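Local coordinates for protein 4-carboxymuconolactone decarboxylase (Sinorhizobium meliloti, PDB 4G9Q) that forms an all-alpha trimer of the carboxymuconolactone decarboxylase family and may have peroxiredoxin activity, at residues A[53-56]-A[57-61]; A[189-192]-A[193-197]. One frame throughout, in Å; residues are numbered along the deposited sequence.

How the contacts relate
Contact 1 (53-56 with 57-61) comes first along the chain, wholly within helix 51-65; contact 2 (189-192 with 193-197) follows much later, where helix 178-192 ends and the loop toward helix 200-213 begins. The two belong to the two different carboxymuconolactone decarboxylase family regions of the chain and lie on opposite sides of its centre, their own centres about 38 Å apart and their nearest atoms about 25 Å apart, so within one chain they do not touch. In the trimer they meet: R60 of one subunit forms a salt bridge with D191 of the next, so each chain gives one residue to each of two interfaces. Contacts 1 and 2 thus mark the two halves of that subunit interface.

Contact 1 (A[53-56]-A[57-61]); sequences LEQY and TQQRL
Y56 and R60, one helical turn apart, run side by side and point the same way, with the arginine set obliquely against the CD1-CE1 side of the ring. R60 CB sits 3.2 Å from Y56 O, and CG, which lies beside the backbone N (chi1 -64°) and anti to the carbonyl carbon, starts an extended chain that brings R60 CD to 3.4 Å from Y56 CD1. NE passes CD1 and CE1 of the ring, and Y56 CE1 then lies over the centre of one guanidinium face, 3.4 Å from R60 CZ, the two planes 23° apart. NH1 goes on to a hydrogen bond with the hydroxyl of Y119 of the second subunit and NH2 to a salt bridge with D191 there. Were R60 an alanine, D191 of the second subunit would probably lose its charge partner and Y56 CD1 and CE1 the chain packed against them.

Both segments belong to helix 51-65, which widens to a pi-type turn at 57-61: Y56 O accepts hydrogen bonds from R60 N and also from L61 N, the latter at 3.1 Å. L53 O is doubly held as well, by T57 N and, at 2.8 Å, by T57 OG1, which come from opposite faces of its plane. T57 OG1 is also hydrogen-bonded to NE1 of W123 of the second subunit.

Farther round, the amides of Q55 and Q59 stack with planes 12° apart, Q59 NE2 lying 3.6 Å from Q55 OE1. E54 bends back at its second torsion beside Q58, while its OE1 forms a salt bridge with R39.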
ATOM      1  N   LEU A  53       5.288  -0.562  23.014  1.00  8.11           N
ATOM      2  CA  LEU A  53       4.889  -1.444  21.916  1.00  8.56           C
ATOM      3  C   LEU A  53       5.172  -2.909  22.259  1.00  8.53           C
ATOM      4  O   LEU A  53       4.347  -3.786  21.993  1.00  8.71           O
ATOM      5  CB  LEU A  53       5.581  -1.047  20.611  1.00  8.59           C
ATOM      6  CG  LEU A  53       5.251  -1.884  19.362  1.00  9.85           C
ATOM      7  CD1 LEU A  53       3.751  -1.983  19.110  1.00 11.54           C
ATOM      8  CD2 LEU A  53       5.978  -1.330  18.150  1.00 11.15           C
ATOM      9  N   GLU A  54       6.335  -3.167  22.855  1.00  8.43           N
ATOM     10  CA  GLU A  54       6.683  -4.535  23.253  1.00  8.54           C
ATOM     11  C   GLU A  54       5.693  -5.077  24.271  1.00  8.44           C
ATOM     12  O   GLU A  54       5.229  -6.212  24.149  1.00  8.05           O
ATOM     13  CB  GLU A  54       8.112  -4.622  23.793  1.00  8.64           C
ATOM     14  CG  GLU A  54       8.566  -6.063  24.114  1.00 10.07           C
ATOM     15  CD  GLU A  54       8.482  -7.013  22.920  1.00 12.90           C
ATOM     16  OE1 GLU A  54       8.628  -6.555  21.765  1.00 13.02           O
ATOM     17  OE2 GLU A  54       8.274  -8.231  23.142  1.00 13.13           O
ATOM     18  N   GLN A  55       5.361  -4.253  25.264  1.00  8.87           N
ATOM     19  CA  GLN A  55       4.379  -4.633  26.279  1.00  9.14           C
ATOM     20  C   GLN A  55       3.019  -4.946  25.655  1.00  8.78           C
ATOM     21  O   GLN A  55       2.399  -5.968  25.975  1.00  8.87           O
ATOM     22  CB  GLN A  55       4.227  -3.525  27.319  1.00  9.70           C
ATOM     23  CG  GLN A  55       3.412  -3.939  28.530  1.00 12.48           C
ATOM     24  CD  GLN A  55       4.257  -4.664  29.546  1.00 17.13           C
ATOM     25  OE1 GLN A  55       4.664  -5.812  29.337  1.00 20.57           O
ATOM     26  NE2 GLN A  55       4.545  -3.995  30.650  1.00 18.21           N
ATOM     27  N   TYR A  56       2.565  -4.068  24.761  1.00  8.30           N
ATOM     28  CA  TYR A  56       1.293  -4.270  24.065  1.00  8.22           C
ATOM     29  C   TYR A  56       1.301  -5.545  23.218  1.00  8.04           C
ATOM     30  O   TYR A  56       0.297  -6.260  23.154  1.00  7.94           O
ATOM     31  CB  TYR A  56       0.959  -3.067  23.178  1.00  7.93           C
ATOM     32  CG  TYR A  56       0.464  -1.824  23.892  1.00  8.13           C
ATOM     33  CD1 TYR A  56      -0.339  -1.906  25.031  1.00  8.59           C
ATOM     34  CD2 TYR A  56       0.758  -0.559  23.386  1.00  8.32           C
ATOM     35  CE1 TYR A  56      -0.819  -0.751  25.662  1.00  9.94           C
ATOM     36  CE2 TYR A  56       0.287   0.595  24.008  1.00  9.60           C
ATOM     37  CZ  TYR A  56      -0.495   0.493  25.143  1.00 10.77           C
ATOM     38  OH  TYR A  56      -0.963   1.637  25.747  1.00 11.13           O
ATOM     39  N   THR A  57       2.431  -5.829  22.576  1.00  8.09           N
ATOM     40  CA  THR A  57       2.567  -7.046  21.767  1.00  8.29           C
ATOM     41  C   THR A  57       2.317  -8.276  22.637  1.00  8.72           C
ATOM     42  O   THR A  57       1.518  -9.156  22.286  1.00  8.33           O
ATOM     43  CB  THR A  57       3.962  -7.135  21.108  1.00  8.35           C
ATOM     44  OG1 THR A  57       4.146  -6.017  20.236  1.00  8.10           O
ATOM     45  CG2 THR A  57       4.101  -8.432  20.300  1.00  8.03           C
ATOM     46  N   GLN A  58       2.983  -8.310  23.786  1.00  9.20           N
ATOM     47  CA  GLN A  58       2.861  -9.429  24.709  1.00 10.20           C
ATOM     48  C   GLN A  58       1.472  -9.521  25.335  1.00 10.39           C
ATOM     49  O   GLN A  58       0.821 -10.565  25.254  1.00 10.74           O
ATOM     50  CB  GLN A  58       3.947  -9.353  25.793  1.00 10.44           C
ATOM     51  CG  GLN A  58       5.378  -9.425  25.247  1.00 12.57           C
ATOM     52  CD  GLN A  58       5.602 -10.587  24.289  1.00 15.19           C
ATOM     53  OE1 GLN A  58       6.146 -10.407  23.195  1.00 17.88           O
ATOM     54  NE2 GLN A  58       5.180 -11.781  24.689  1.00 15.60           N
ATOM     55  N   GLN A  59       1.010  -8.427  25.933  1.00 10.37           N
ATOM     56  CA  GLN A  59      -0.218  -8.465  26.723  1.00 10.92           C
ATOM     57  C   GLN A  59      -1.509  -8.405  25.914  1.00 10.55           C
ATOM     58  O   GLN A  59      -2.491  -9.058  26.273  1.00 11.01           O
ATOM     59  CB  GLN A  59      -0.209  -7.366  27.781  1.00 11.23           C
ATOM     60  CG  GLN A  59       0.920  -7.522  28.789  1.00 13.76           C
ATOM     61  CD  GLN A  59       0.832  -6.533  29.924  1.00 15.71           C
ATOM     62  OE1 GLN A  59       0.060  -5.574  29.868  1.00 16.19           O
ATOM     63  NE2 GLN A  59       1.629  -6.756  30.970  1.00 17.21           N
ATOM     64  N   ARG A  60      -1.514  -7.609  24.848  1.00  9.83           N
ATOM     65  CA  ARG A  60      -2.722  -7.404  24.051  1.00  9.33           C
ATOM     66  C   ARG A  60      -2.768  -8.294  22.817  1.00  9.23           C
ATOM     67  O   ARG A  60      -3.712  -9.063  22.642  1.00  9.46           O
ATOM     68  CB  ARG A  60      -2.864  -5.937  23.645  1.00  9.01           C
ATOM     69  CG  ARG A  60      -3.046  -5.016  24.834  1.00  9.18           C
ATOM     70  CD  ARG A  60      -3.279  -3.593  24.393  1.00  9.45           C
ATOM     71  NE  ARG A  60      -3.776  -2.811  25.517  1.00 10.06           N
ATOM     72  CZ  ARG A  60      -4.102  -1.523  25.470  1.00 10.88           C
ATOM     73  NH1 ARG A  60      -3.973  -0.823  24.348  1.00  9.76           N
ATOM     74  NH2 ARG A  60      -4.568  -0.937  26.562  1.00 11.86           N
ATOM     75  N   LEU A  61      -1.755  -8.191  21.961  1.00  9.05           N
ATOM     76  CA  LEU A  61      -1.769  -8.940  20.707  1.00  9.21           C
ATOM     77  C   LEU A  61      -1.719 -10.444  20.963  1.00  9.80           C
ATOM     78  O   LEU A  61      -2.633 -11.178  20.584  1.00  9.81           O
ATOM     79  CB  LEU A  61      -0.638  -8.493  19.775  1.00  8.96           C
ATOM     80  CG  LEU A  61      -0.652  -9.116  18.375  1.00  8.92           C
ATOM     81  CD1 LEU A  61      -1.982  -8.862  17.655  1.00 10.38           C
ATOM     82  CD2 LEU A  61       0.536  -8.604  17.568  1.00  9.24           C
TER

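Contact 2 (A[189-192]-A[193-197]); sequences FRDL and WLRPD
The ring of F189 lies on the five-membered ring of W193 in an offset stack, centroids 4.8 Å apart and planes 9° apart. W193 CD1 stands above one face of F189, toward its rim, 3.9 Å from F189 CD1. This is the closely packed part: both side chains point the same way, the indole also meets H116 edge-to-face and carries K226 as a cation-pi partner, and its NE1 is hydrogen-bonded to Y120. L192 packs against H116, Y119 and Y120 of helix 107-120.

Helix 178-192 ends here, and the chain leaves through a type I beta turn from L192 to R195, closed by the hydrogen bond from R195 N to L192 O at 3.2 Å. One residue earlier, L194 N donates a hydrogen bond to D191 O, and L194 CG rests 3.7 Å from F189 O.

Contact between D191 and R195 is looser. D191 CG, anti to the backbone N (chi1 178°), carries OD1 to 3.7 Å from the aliphatic R195 CG, whereas the charged ends are linked through a water that donates to D191 OD1 (2.7 Å) and accepts from R195 NH1 in the guanidinium plane. Their main charge partners lie elsewhere: D191 pairs with R60 of the third subunit, and R195 NE with E112.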
ATOM      1  N   PHE A 189     -11.926 -18.636 -11.899  1.00  8.47           N
ATOM      2  CA  PHE A 189     -13.106 -19.388 -11.492  1.00  8.80           C
ATOM      3  C   PHE A 189     -13.182 -20.819 -12.022  1.00  9.13           C
ATOM      4  O   PHE A 189     -13.785 -21.672 -11.379  1.00  9.74           O
ATOM      5  CB  PHE A 189     -14.382 -18.572 -11.724  1.00  8.82           C
ATOM      6  CG  PHE A 189     -14.488 -17.403 -10.796  1.00  9.22           C
ATOM      7  CD1 PHE A 189     -14.903 -17.586  -9.480  1.00  9.70           C
ATOM      8  CD2 PHE A 189     -14.107 -16.134 -11.211  1.00  9.70           C
ATOM      9  CE1 PHE A 189     -14.968 -16.512  -8.597  1.00 10.81           C
ATOM     10  CE2 PHE A 189     -14.178 -15.052 -10.341  1.00 10.37           C
ATOM     11  CZ  PHE A 189     -14.610 -15.241  -9.035  1.00 11.13           C
ATOM     12  N   ARG A 190     -12.529 -21.086 -13.149  1.00  9.29           N
ATOM     13  CA  ARG A 190     -12.476 -22.447 -13.691  1.00  9.46           C
ATOM     14  C   ARG A 190     -11.143 -23.157 -13.441  1.00  8.74           C
ATOM     15  O   ARG A 190     -10.901 -24.245 -13.981  1.00  8.92           O
ATOM     16  CB  ARG A 190     -12.843 -22.459 -15.181  1.00  9.93           C
ATOM     17  CG  ARG A 190     -14.319 -22.204 -15.429  1.00 13.01           C
ATOM     18  CD  ARG A 190     -14.707 -22.439 -16.881  1.00 18.73           C
ATOM     19  NE  ARG A 190     -15.931 -23.237 -16.966  1.00 24.04           N
ATOM     20  CZ  ARG A 190     -15.959 -24.559 -17.118  1.00 25.54           C
ATOM     21  NH1 ARG A 190     -14.830 -25.252 -17.223  1.00 27.84           N
ATOM     22  NH2 ARG A 190     -17.120 -25.193 -17.173  1.00 27.47           N
ATOM     23  N   ASP A 191     -10.288 -22.551 -12.616  1.00  7.81           N
ATOM     24  CA  ASP A 191      -9.024 -23.182 -12.221  1.00  7.57           C
ATOM     25  C   ASP A 191      -8.648 -22.889 -10.772  1.00  7.10           C
ATOM     26  O   ASP A 191      -8.828 -23.746  -9.909  1.00  6.68           O
ATOM     27  CB  ASP A 191      -7.868 -22.821 -13.174  1.00  7.91           C
ATOM     28  CG  ASP A 191      -6.540 -23.439 -12.744  1.00  9.02           C
ATOM     29  OD1 ASP A 191      -6.557 -24.477 -12.046  1.00 10.58           O
ATOM     30  OD2 ASP A 191      -5.469 -22.892 -13.097  1.00 12.21           O
ATOM     31  N   LEU A 192      -8.136 -21.681 -10.505  1.00  6.42           N
ATOM     32  CA  LEU A 192      -7.643 -21.324  -9.171  1.00  6.43           C
ATOM     33  C   LEU A 192      -8.610 -21.710  -8.042  1.00  6.32           C
ATOM     34  O   LEU A 192      -8.199 -22.343  -7.063  1.00  6.84           O
ATOM     35  CB  LEU A 192      -7.282 -19.824  -9.099  1.00  6.11           C
ATOM     36  CG  LEU A 192      -6.633 -19.306  -7.802  1.00  6.84           C
ATOM     37  CD1 LEU A 192      -5.256 -19.911  -7.574  1.00  7.78           C
ATOM     38  CD2 LEU A 192      -6.555 -17.780  -7.825  1.00  6.68           C
ATOM     39  N   TRP A 193      -9.884 -21.353  -8.197  1.00  6.50           N
ATOM     40  CA  TRP A 193     -10.894 -21.572  -7.158  1.00  6.69           C
ATOM     41  C   TRP A 193     -11.287 -23.036  -6.996  1.00  6.96           C
ATOM     42  O   TRP A 193     -11.878 -23.410  -5.984  1.00  7.31           O
ATOM     43  CB  TRP A 193     -12.128 -20.688  -7.394  1.00  6.71           C
ATOM     44  CG  TRP A 193     -11.884 -19.291  -6.912  1.00  7.25           C
ATOM     45  CD1 TRP A 193     -11.517 -18.214  -7.660  1.00  7.97           C
ATOM     46  CD2 TRP A 193     -11.954 -18.838  -5.558  1.00  8.52           C
ATOM     47  NE1 TRP A 193     -11.364 -17.105  -6.854  1.00  9.30           N
ATOM     48  CE2 TRP A 193     -11.624 -17.462  -5.559  1.00  9.11           C
ATOM     49  CE3 TRP A 193     -12.280 -19.456  -4.344  1.00  9.34           C
ATOM     50  CZ2 TRP A 193     -11.603 -16.694  -4.386  1.00  9.39           C
ATOM     51  CZ3 TRP A 193     -12.257 -18.689  -3.175  1.00 10.06           C
ATOM     52  CH2 TRP A 193     -11.922 -17.323  -3.212  1.00  9.73           C
ATOM     53  N   LEU A 194     -10.932 -23.854  -7.983  1.00  6.84           N
ATOM     54  CA  LEU A 194     -11.198 -25.294  -7.940  1.00  7.09           C
ATOM     55  C   LEU A 194      -9.977 -26.122  -7.531  1.00  7.18           C
ATOM     56  O   LEU A 194     -10.062 -27.350  -7.397  1.00  7.54           O
ATOM     57  CB  LEU A 194     -11.726 -25.764  -9.301  1.00  6.76           C
ATOM     58  CG  LEU A 194     -12.921 -24.979  -9.851  1.00  7.75           C
ATOM     59  CD1 LEU A 194     -13.295 -25.494 -11.237  1.00  8.16           C
ATOM     60  CD2 LEU A 194     -14.123 -25.023  -8.891  1.00  8.29           C
ATOM     61  N   ARG A 195      -8.840 -25.462  -7.324  1.00  6.73           N
ATOM     62  CA  ARG A 195      -7.645 -26.160  -6.869  1.00  6.50           C
ATOM     63  C   ARG A 195      -7.862 -26.698  -5.450  1.00  6.92           C
ATOM     64  O   ARG A 195      -8.308 -25.964  -4.570  1.00  6.97           O
ATOM     65  CB  ARG A 195      -6.420 -25.246  -6.958  1.00  6.46           C
ATOM     66  CG  ARG A 195      -5.931 -25.019  -8.397  1.00  6.02           C
ATOM     67  CD  ARG A 195      -4.832 -23.949  -8.453  1.00  6.23           C
ATOM     68  NE  ARG A 195      -3.699 -24.297  -7.594  1.00  6.89           N
ATOM     69  CZ  ARG A 195      -2.681 -25.076  -7.953  1.00  7.04           C
ATOM     70  NH1 ARG A 195      -2.615 -25.594  -9.178  1.00  7.12           N
ATOM     71  NH2 ARG A 195      -1.718 -25.333  -7.081  1.00  6.86           N
ATOM     72  N   PRO A 196      -7.584 -27.995  -5.230  1.00  7.03           N
ATOM     73  CA  PRO A 196      -7.964 -28.602  -3.941  1.00  7.54           C
ATOM     74  C   PRO A 196      -7.039 -28.313  -2.749  1.00  8.16           C
ATOM     75  O   PRO A 196      -7.380 -28.658  -1.613  1.00  8.32           O
ATOM     76  CB  PRO A 196      -7.970 -30.107  -4.257  1.00  7.27           C
ATOM     77  CG  PRO A 196      -6.953 -30.255  -5.354  1.00  7.45           C
ATOM     78  CD  PRO A 196      -7.135 -29.009  -6.207  1.00  7.36           C
ATOM     79  N   ASP A 197      -5.900 -27.672  -2.997  1.00  8.59           N
ATOM     80  CA  ASP A 197      -4.859 -27.509  -1.978  1.00  9.16           C
ATOM     81  C   ASP A 197      -5.248 -26.543  -0.852  1.00  8.88           C
ATOM     82  O   ASP A 197      -4.643 -26.550   0.221  1.00  9.21           O
ATOM     83  CB  ASP A 197      -3.539 -27.124  -2.645  1.00  9.25           C
ATOM     84  CG  ASP A 197      -3.275 -27.946  -3.904  1.00 10.99           C
ATOM     85  OD1 ASP A 197      -2.508 -28.930  -3.809  1.00 10.32           O
ATOM     86  OD2 ASP A 197      -3.871 -27.632  -4.970  1.00 11.64           O
TER
HETATM   87  O   HOH W   1      -4.347 -25.873 -11.546  1.00  9.60           O